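Local coordinates for probable mannosyltransferase KTR4 (Saccharomyces cerevisiae, PDB 5A07), which is a probable glycosyltransferase of the GT-A class, with guanosine-5'-diphosphate and a manganese ion bound in the model, at residues Q74-E77 and E78-Q82; Q415-Q418 and A419-I422; H424-E428 and E429-M433. All coordinates share one frame; numbering follows the deposited sequence.

Contact 1. Residues Q74-E77 and E78-Q82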
loop_
_atom_site.group_PDB
_atom_site.type_symbol
_atom_site.label_atom_id
_atom_site.label_comp_id
_atom_site.label_asym_id
_atom_site.label_seq_id
_atom_site.Cartn_x
_atom_site.Cartn_y
_atom_site.Cartn_z
ATOM N N GLN B 74 11.370 5.786 18.996
ATOM C CA GLN B 74 12.111 4.805 19.742
ATOM C C GLN B 74 11.561 3.422 19.495
ATOM O O GLN B 74 12.341 2.457 19.381
ATOM C CB GLN B 74 12.091 5.104 21.263
ATOM C CG GLN B 74 12.759 4.006 22.061
ATOM C CD GLN B 74 12.940 4.383 23.545
ATOM O OE1 GLN B 74 13.265 3.544 24.375
ATOM N NE2 GLN B 74 12.716 5.621 23.869
ATOM N N LEU B 75 10.241 3.267 19.495
ATOM C CA LEU B 75 9.621 1.958 19.209
ATOM C C LEU B 75 9.969 1.456 17.786
ATOM O O LEU B 75 10.364 0.328 17.576
ATOM C CB LEU B 75 8.117 2.013 19.383
ATOM C CG LEU B 75 7.427 0.681 19.070
ATOM C CD1 LEU B 75 7.886 -0.389 20.066
ATOM C CD2 LEU B 75 5.926 0.804 19.137
ATOM N N TYR B 76 9.882 2.356 16.826
ATOM C CA TYR B 76 10.321 2.061 15.444
ATOM C C TYR B 76 11.747 1.598 15.398
ATOM O O TYR B 76 12.057 0.609 14.788
ATOM C CB TYR B 76 10.061 3.294 14.558
ATOM C CG TYR B 76 10.496 3.117 13.139
ATOM C CD1 TYR B 76 9.698 2.475 12.215
ATOM C CD2 TYR B 76 11.715 3.616 12.703
ATOM C CE1 TYR B 76 10.106 2.327 10.867
ATOM C CE2 TYR B 76 12.111 3.505 11.378
ATOM C CZ TYR B 76 11.309 2.855 10.464
ATOM O OH TYR B 76 11.804 2.644 9.208
ATOM N N GLU B 77 12.637 2.353 16.008
ATOM C CA GLU B 77 14.019 2.013 16.051
ATOM C C GLU B 77 14.314 0.657 16.683
ATOM O O GLU B 77 15.157 -0.089 16.193
ATOM C CB GLU B 77 14.789 3.126 16.766
ATOM C CG GLU B 77 16.259 2.836 16.913
ATOM C CD GLU B 77 17.049 3.952 17.672
ATOM O OE1 GLU B 77 17.303 5.038 17.096
ATOM O OE2 GLU B 77 17.490 3.701 18.819
ATOM N N GLU B 78 13.602 0.338 17.750
ATOM C CA GLU B 78 13.772 -0.962 18.370
ATOM C C GLU B 78 13.447 -2.059 17.429
ATOM O O GLU B 78 14.033 -3.150 17.497
ATOM C CB GLU B 78 12.883 -1.074 19.619
ATOM C CG GLU B 78 13.481 -0.256 20.770
ATOM C CD GLU B 78 12.523 0.014 21.966
ATOM O OE1 GLU B 78 11.308 -0.257 21.904
ATOM O OE2 GLU B 78 13.006 0.608 22.963
ATOM N N PHE B 79 12.487 -1.833 16.531
ATOM C CA PHE B 79 12.251 -2.876 15.559
ATOM C C PHE B 79 13.276 -2.895 14.443
ATOM O O PHE B 79 13.772 -3.945 14.056
ATOM C CB PHE B 79 10.798 -2.821 15.018
ATOM C CG PHE B 79 9.821 -3.543 15.907
ATOM C CD1 PHE B 79 9.549 -3.063 17.156
ATOM C CD2 PHE B 79 9.208 -4.716 15.507
ATOM C CE1 PHE B 79 8.744 -3.768 18.041
ATOM C CE2 PHE B 79 8.329 -5.393 16.343
ATOM C CZ PHE B 79 8.117 -4.910 17.622
ATOM N N LEU B 80 13.553 -1.730 13.879
ATOM C CA LEU B 80 14.443 -1.656 12.714
ATOM C C LEU B 80 15.875 -2.028 13.044
ATOM O O LEU B 80 16.570 -2.609 12.182
ATOM C CB LEU B 80 14.362 -0.298 12.065
ATOM C CG LEU B 80 13.320 -0.124 10.984
ATOM C CD1 LEU B 80 13.678 -0.883 9.695
ATOM C CD2 LEU B 80 11.920 -0.564 11.424
ATOM N N LEU B 81 16.306 -1.802 14.279
ATOM C CA LEU B 81 17.642 -2.239 14.737
ATOM C C LEU B 81 17.694 -3.611 15.253
ATOM O O LEU B 81 18.769 -4.134 15.478
ATOM C CB LEU B 81 18.294 -1.261 15.739
ATOM C CG LEU B 81 18.370 0.182 15.304
ATOM C CD1 LEU B 81 19.059 0.994 16.413
ATOM C CD2 LEU B 81 19.056 0.360 13.961
ATOM N N GLN B 82 16.590 -4.340 15.260
ATOM C CA GLN B 82 16.642 -5.796 15.640
ATOM C C GLN B 82 17.199 -6.577 14.470
ATOM O O GLN B 82 16.781 -6.393 13.314
ATOM C CB GLN B 82 15.212 -6.250 15.957
ATOM C CG GLN B 82 14.968 -7.710 16.275
ATOM C CD GLN B 82 13.425 -8.029 16.420
ATOM O OE1 GLN B 82 12.545 -7.148 16.576
ATOM N NE2 GLN B 82 13.109 -9.297 16.301
#
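Leu80 lies against the ring of Tyr76 one helical turn earlier, and this pair carries the local packing at the C-terminal end of helix 65-80. Traced outward, Leu80 CB sits 3.7 Å from Tyr76 O, so the side chain leaves the backbone close to the carbonyl that its own amide uses. Leu80 CG then reaches the phenol end of the ring, 3.6 Å from Tyr76 CZ. There the two methyls part: CD1 stays near the hydroxyl, 4.0 Å from Tyr76 OH, whereas CD2 lies over the ring, nearest Tyr76 CE1 at 3.5 Å. The centroid of the Tyr76 ring is 3.7 Å from Leu80 CD2 and the methyl stands 22° off the ring normal, which identifies a CH-pi contact over one face, displaced toward the rim. With its CG opposite the backbone N (chi1 179°), beside the carbonyl carbon, Tyr76 places its ring alongside the following turn of the helix. The backbone agrees: Leu80 N donates to Tyr76 O at 2.9 Å with a nearly straight 168° angle. Two further i to i+4 pairs lie nearby. Leu75 CD1 meets Phe79 CE1 at 4.0 Å, the two side chains running alongside in the same direction, and Glu77 CG meets Leu81 CD1 at 3.4 Å, these two crossing at a slant. The helix then gives out after Leu80, although Leu81 N still bonds to Glu77 O. At this end Arg375 NH2 hydrogen-bonds to Phe79 O and Gln82 OE1, and Leu80 O bonds to Thr389 OG1. Among its neighbours, helix 65-80 lays Leu75 and Phe79 on Ile422 of helix 418-425, while Tyr76 rests on Gln418 of that helix and on Asn416 just before it.

Contact 2. Residues Q415-Q418 and A419-I422; sequences QNCQ and ATWI
Gln418 extends CG opposite its backbone N (chi1 -177°) and then bends at the next bond (chi2 71°), and these two torsions carry its amide forward along the helix, beside Trp421 and Ile422. Gln418 NE2 comes within 3.7 Å of Trp421 CD1, approaching the indole obliquely with the amide and ring planes 69° apart. Lower on the same side chain, Gln418 CG lies 4.0 Å from Ile422 CD1, the two chains crossing at about a right angle. Beneath them the backbone is regular, Ile422 N donating to Gln418 O at 2.9 Å.

The start of helix 418-425 is built differently. Cys417 occupies the N-cap, and its carbonyl receives weak bonds from both Thr420 N and Trp421 N. Its sulfur, which forms a disulfide with Cys315, also packs 3.7 Å from Thr420 CB. Asn416 closes an Asx turn: its OD1 accepts from Gln418 N at 3.0 Å, with the donor standing above the amide plane instead of on a lone pair. A water bridges the next amide, donating to Asn416 O at 2.7 Å and accepting from Ala419 N at 3.1 Å. Outside the segment, Thr420 OG1 pairs with Asp298 OD2, and Trp421 makes edge-to-face contacts with Trp295, Phe258 and Phe317.

The chemistry thus gives each amide of the first turn a partner in a buried setting: Gln418 N has a side-chain oxygen, Ala419 N a water, and Thr420 N and Trp421 N share the Cys417 carbonyl through two weak bonds. The disulfide to Cys315 ties down Cys417, the middle residue of the Asx turn, so covalent and polar constraints lie next to each other at the helix start.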
loop_
_atom_site.group_PDB
_atom_site.type_symbol
_atom_site.label_atom_id
_atom_site.label_comp_id
_atom_site.label_asym_id
_atom_site.label_seq_id
_atom_site.Cartn_x
_atom_site.Cartn_y
_atom_site.Cartn_z
ATOM N N GLN B 415 5.702 11.877 9.664
ATOM C CA GLN B 415 4.889 11.206 8.683
ATOM C C GLN B 415 4.896 9.647 8.797
ATOM O O GLN B 415 4.149 9.007 8.148
ATOM C CB GLN B 415 5.326 11.668 7.261
ATOM C CG GLN B 415 5.233 13.182 7.043
ATOM C CD GLN B 415 3.892 13.728 7.394
ATOM O OE1 GLN B 415 2.914 13.384 6.801
ATOM N NE2 GLN B 415 3.842 14.603 8.413
ATOM N N ASN B 416 5.719 9.094 9.662
ATOM C CA ASN B 416 5.804 7.648 9.896
ATOM C C ASN B 416 4.661 7.219 10.844
ATOM O O ASN B 416 4.543 7.771 11.939
ATOM C CB ASN B 416 7.135 7.325 10.533
ATOM C CG ASN B 416 7.495 5.845 10.449
ATOM O OD1 ASN B 416 6.697 5.003 10.015
ATOM N ND2 ASN B 416 8.672 5.537 10.889
ATOM N N CYS B 417 3.838 6.282 10.371
ATOM C CA CYS B 417 2.783 5.692 11.186
ATOM C C CYS B 417 3.112 4.296 11.645
ATOM O O CYS B 417 2.301 3.633 12.269
ATOM C CB CYS B 417 1.456 5.764 10.445
ATOM S SG CYS B 417 0.085 5.474 11.605
ATOM N N GLN B 418 4.328 3.812 11.376
ATOM C CA GLN B 418 4.650 2.433 11.641
ATOM C C GLN B 418 4.569 2.093 13.157
ATOM O O GLN B 418 4.153 0.990 13.492
ATOM C CB GLN B 418 6.000 2.038 11.060
ATOM C CG GLN B 418 6.381 0.560 11.242
ATOM C CD GLN B 418 5.525 -0.331 10.370
ATOM O OE1 GLN B 418 5.365 -0.066 9.167
ATOM N NE2 GLN B 418 4.975 -1.344 10.933
ATOM N N ALA B 419 4.936 3.021 14.057
ATOM C CA ALA B 419 4.837 2.774 15.495
ATOM C C ALA B 419 3.419 2.472 15.909
ATOM O O ALA B 419 3.205 1.606 16.747
ATOM C CB ALA B 419 5.376 3.952 16.308
ATOM N N THR B 420 2.444 3.159 15.315
ATOM C CA THR B 420 1.036 2.901 15.603
ATOM C C THR B 420 0.606 1.485 15.192
ATOM O O THR B 420 -0.049 0.766 15.959
ATOM C CB THR B 420 0.126 3.972 14.965
ATOM O OG1 THR B 420 0.448 5.224 15.548
ATOM C CG2 THR B 420 -1.369 3.651 15.154
ATOM N N TRP B 421 1.046 1.057 14.024
ATOM C CA TRP B 421 0.775 -0.282 13.554
ATOM C C TRP B 421 1.454 -1.346 14.493
ATOM O O TRP B 421 0.813 -2.349 14.867
ATOM C CB TRP B 421 1.332 -0.454 12.081
ATOM C CG TRP B 421 0.968 -1.769 11.516
ATOM C CD1 TRP B 421 1.713 -2.924 11.531
ATOM C CD2 TRP B 421 -0.288 -2.111 10.946
ATOM N NE1 TRP B 421 0.998 -3.935 11.018
ATOM C CE2 TRP B 421 -0.246 -3.459 10.655
ATOM C CE3 TRP B 421 -1.482 -1.384 10.713
ATOM C CZ2 TRP B 421 -1.307 -4.129 10.091
ATOM C CZ3 TRP B 421 -2.579 -2.053 10.127
ATOM C CH2 TRP B 421 -2.487 -3.416 9.853
ATOM N N ILE B 422 2.684 -1.105 14.857
ATOM C CA ILE B 422 3.396 -2.023 15.793
ATOM C C ILE B 422 2.657 -2.087 17.126
ATOM O O ILE B 422 2.391 -3.182 17.649
ATOM C CB ILE B 422 4.848 -1.603 16.051
ATOM C CG1 ILE B 422 5.670 -1.784 14.772
ATOM C CG2 ILE B 422 5.494 -2.449 17.191
ATOM C CD1 ILE B 422 7.005 -1.123 14.805
HETATM O O HOH W 1 4.774 6.092 13.993
#

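Contact 3. Residues H424-E428 and E429-M433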
loop_
_atom_site.group_PDB
_atom_site.type_symbol
_atom_site.label_atom_id
_atom_site.label_comp_id
_atom_site.label_asym_id
_atom_site.label_seq_id
_atom_site.Cartn_x
_atom_site.Cartn_y
_atom_site.Cartn_z
ATOM N N HIS B 424 -0.496 -1.285 18.020
ATOM C CA HIS B 424 -1.931 -1.607 18.069
ATOM C C HIS B 424 -2.401 -2.700 17.133
ATOM O O HIS B 424 -3.492 -3.277 17.332
ATOM C CB HIS B 424 -2.776 -0.380 17.751
ATOM C CG HIS B 424 -2.638 0.691 18.767
ATOM N ND1 HIS B 424 -3.202 0.593 20.023
ATOM C CD2 HIS B 424 -2.017 1.878 18.717
ATOM C CE1 HIS B 424 -2.907 1.675 20.707
ATOM N NE2 HIS B 424 -2.180 2.470 19.942
ATOM N N SER B 425 -1.651 -2.994 16.085
ATOM C CA SER B 425 -2.161 -3.891 15.100
ATOM C C SER B 425 -1.456 -5.192 15.091
ATOM O O SER B 425 -1.958 -6.121 14.496
ATOM C CB SER B 425 -2.089 -3.345 13.683
ATOM O OG SER B 425 -2.813 -2.170 13.568
ATOM N N MET B 426 -0.307 -5.301 15.713
ATOM C CA MET B 426 0.415 -6.558 15.668
ATOM C C MET B 426 0.222 -7.366 16.960
ATOM O O MET B 426 0.581 -6.898 18.025
ATOM C CB MET B 426 1.891 -6.300 15.404
ATOM C CG MET B 426 2.166 -5.686 13.981
ATOM S SD MET B 426 3.886 -5.220 13.724
ATOM C CE MET B 426 4.687 -6.772 13.490
ATOM N N SER B 427 -0.285 -8.580 16.842
ATOM C CA SER B 427 -0.309 -9.461 18.020
ATOM C C SER B 427 0.971 -10.247 18.112
ATOM O O SER B 427 1.873 -10.114 17.255
ATOM C CB SER B 427 -1.488 -10.396 17.933
ATOM O OG SER B 427 -1.290 -11.326 16.870
ATOM N N GLU B 428 1.041 -11.126 19.121
ATOM C CA GLU B 428 2.265 -11.938 19.400
ATOM C C GLU B 428 2.748 -12.679 18.127
ATOM O O GLU B 428 3.924 -12.684 17.844
ATOM C CB GLU B 428 2.065 -12.959 20.601
ATOM C CG GLU B 428 0.928 -13.930 20.384
ATOM C CD GLU B 428 0.148 -14.488 21.637
ATOM O OE1 GLU B 428 -0.579 -13.707 22.294
ATOM O OE2 GLU B 428 0.206 -15.746 21.870
ATOM N N GLU B 429 1.834 -13.215 17.341
ATOM C CA GLU B 429 2.211 -14.045 16.205
ATOM C C GLU B 429 2.867 -13.121 15.122
ATOM O O GLU B 429 3.787 -13.497 14.419
ATOM C CB GLU B 429 1.004 -14.782 15.659
ATOM C CG GLU B 429 0.272 -15.674 16.694
ATOM C CD GLU B 429 -0.935 -14.999 17.514
ATOM O OE1 GLU B 429 -1.016 -13.736 17.760
ATOM O OE2 GLU B 429 -1.850 -15.767 17.963
ATOM N N GLU B 430 2.426 -11.883 15.030
ATOM C CA GLU B 430 3.080 -10.925 14.066
ATOM C C GLU B 430 4.380 -10.405 14.658
ATOM O O GLU B 430 5.398 -10.339 13.996
ATOM C CB GLU B 430 2.152 -9.779 13.729
ATOM C CG GLU B 430 0.929 -10.137 12.934
ATOM C CD GLU B 430 -0.150 -10.877 13.794
ATOM O OE1 GLU B 430 -0.553 -10.265 14.793
ATOM O OE2 GLU B 430 -0.579 -12.013 13.413
ATOM N N LEU B 431 4.330 -10.031 15.922
ATOM C CA LEU B 431 5.492 -9.453 16.553
ATOM C C LEU B 431 6.632 -10.427 16.521
ATOM O O LEU B 431 7.782 -9.942 16.469
ATOM C CB LEU B 431 5.253 -9.041 18.033
ATOM C CG LEU B 431 4.243 -7.960 18.258
ATOM C CD1 LEU B 431 3.901 -7.865 19.758
ATOM C CD2 LEU B 431 4.789 -6.604 17.798
ATOM N N GLU B 432 6.370 -11.730 16.573
ATOM C CA GLU B 432 7.426 -12.754 16.611
ATOM C C GLU B 432 7.741 -13.439 15.295
ATOM O O GLU B 432 8.493 -14.404 15.198
ATOM C CB GLU B 432 7.113 -13.743 17.749
ATOM C CG GLU B 432 7.074 -12.942 19.113
ATOM C CD GLU B 432 6.717 -13.797 20.377
ATOM O OE1 GLU B 432 6.814 -15.054 20.306
ATOM O OE2 GLU B 432 6.375 -13.222 21.443
ATOM N N MET B 433 7.238 -12.837 14.219
ATOM C CA MET B 433 7.325 -13.426 12.887
ATOM C C MET B 433 8.752 -13.233 12.321
ATOM O O MET B 433 9.170 -13.975 11.458
ATOM C CB MET B 433 6.282 -12.748 12.033
ATOM C CG MET B 433 6.288 -13.056 10.618
ATOM S SD MET B 433 5.959 -14.741 10.263
ATOM C CE MET B 433 4.173 -14.629 10.198
HETATM O O HOH W 2 -2.666 -8.878 14.748
HETATM O O HOH W 3 -2.189 -13.373 14.593
#
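Ser427 is the N-cap of helix 428-431, with Glu430 three residues on, and between them only one half of a capping box is made. In that half Glu430 OE1 accepts from Ser427 N at 2.7 Å and 142°. A bend in the glutamate (chi2 74°) folds its carboxylate back to this amide. The serine hydroxyl lies close to two carboxylates at once: Ser427 OG is 2.6 Å from Glu429 OE1, and its modelled approach to Glu430 OE1 is so short as to be doubtful. The hydroxyl has one proton and two acceptors within reach, and which takes it is not settled. The helix proper is confirmed by Leu431 N donating to Ser427 O at 2.8 Å and 171°, followed by Glu432 N to Glu428 O at 2.9 Å.

On the apolar side, Met426 CB touches Leu431 CD2 at 3.8 Å. These residues, one before the N-cap and four after it, hold the positions of a hydrophobic staple. Met426 CE also reaches Glu430 O at 3.7 Å, and the methionine packs on Trp373 of strand 371-373.

Three consecutive glutamates occupy the first turn, with Glu428 OE2 only 4.4 Å from Glu429 OE2. The positive end of the helix dipole should offset some of this repulsion, while the amide of Ser427 probably stabilises the negative charge on Glu430.

How the contacts relate
Along the chain the order is contact 1, contact 2, contact 3, yet in space they gather on one side of the molecule: the centre of contact 1 is about 11 Å from that of contact 2 and about 14 Å from that of contact 3, and the latter two are also about 14 Å apart. Helix 418-425 runs through contact 2 into contact 3, joining them directly. Contact 1 meets both, Leu75 CD2 lying 3.7 Å from Ala419 O and Phe79 CZ 3.7 Å from Leu431 CD2. The early helix 65-80 is thereby packed against the C-terminal helices, and Trp373 of strand 371-373 touches both contacts 2 and 3, linking them to the mixed sheet.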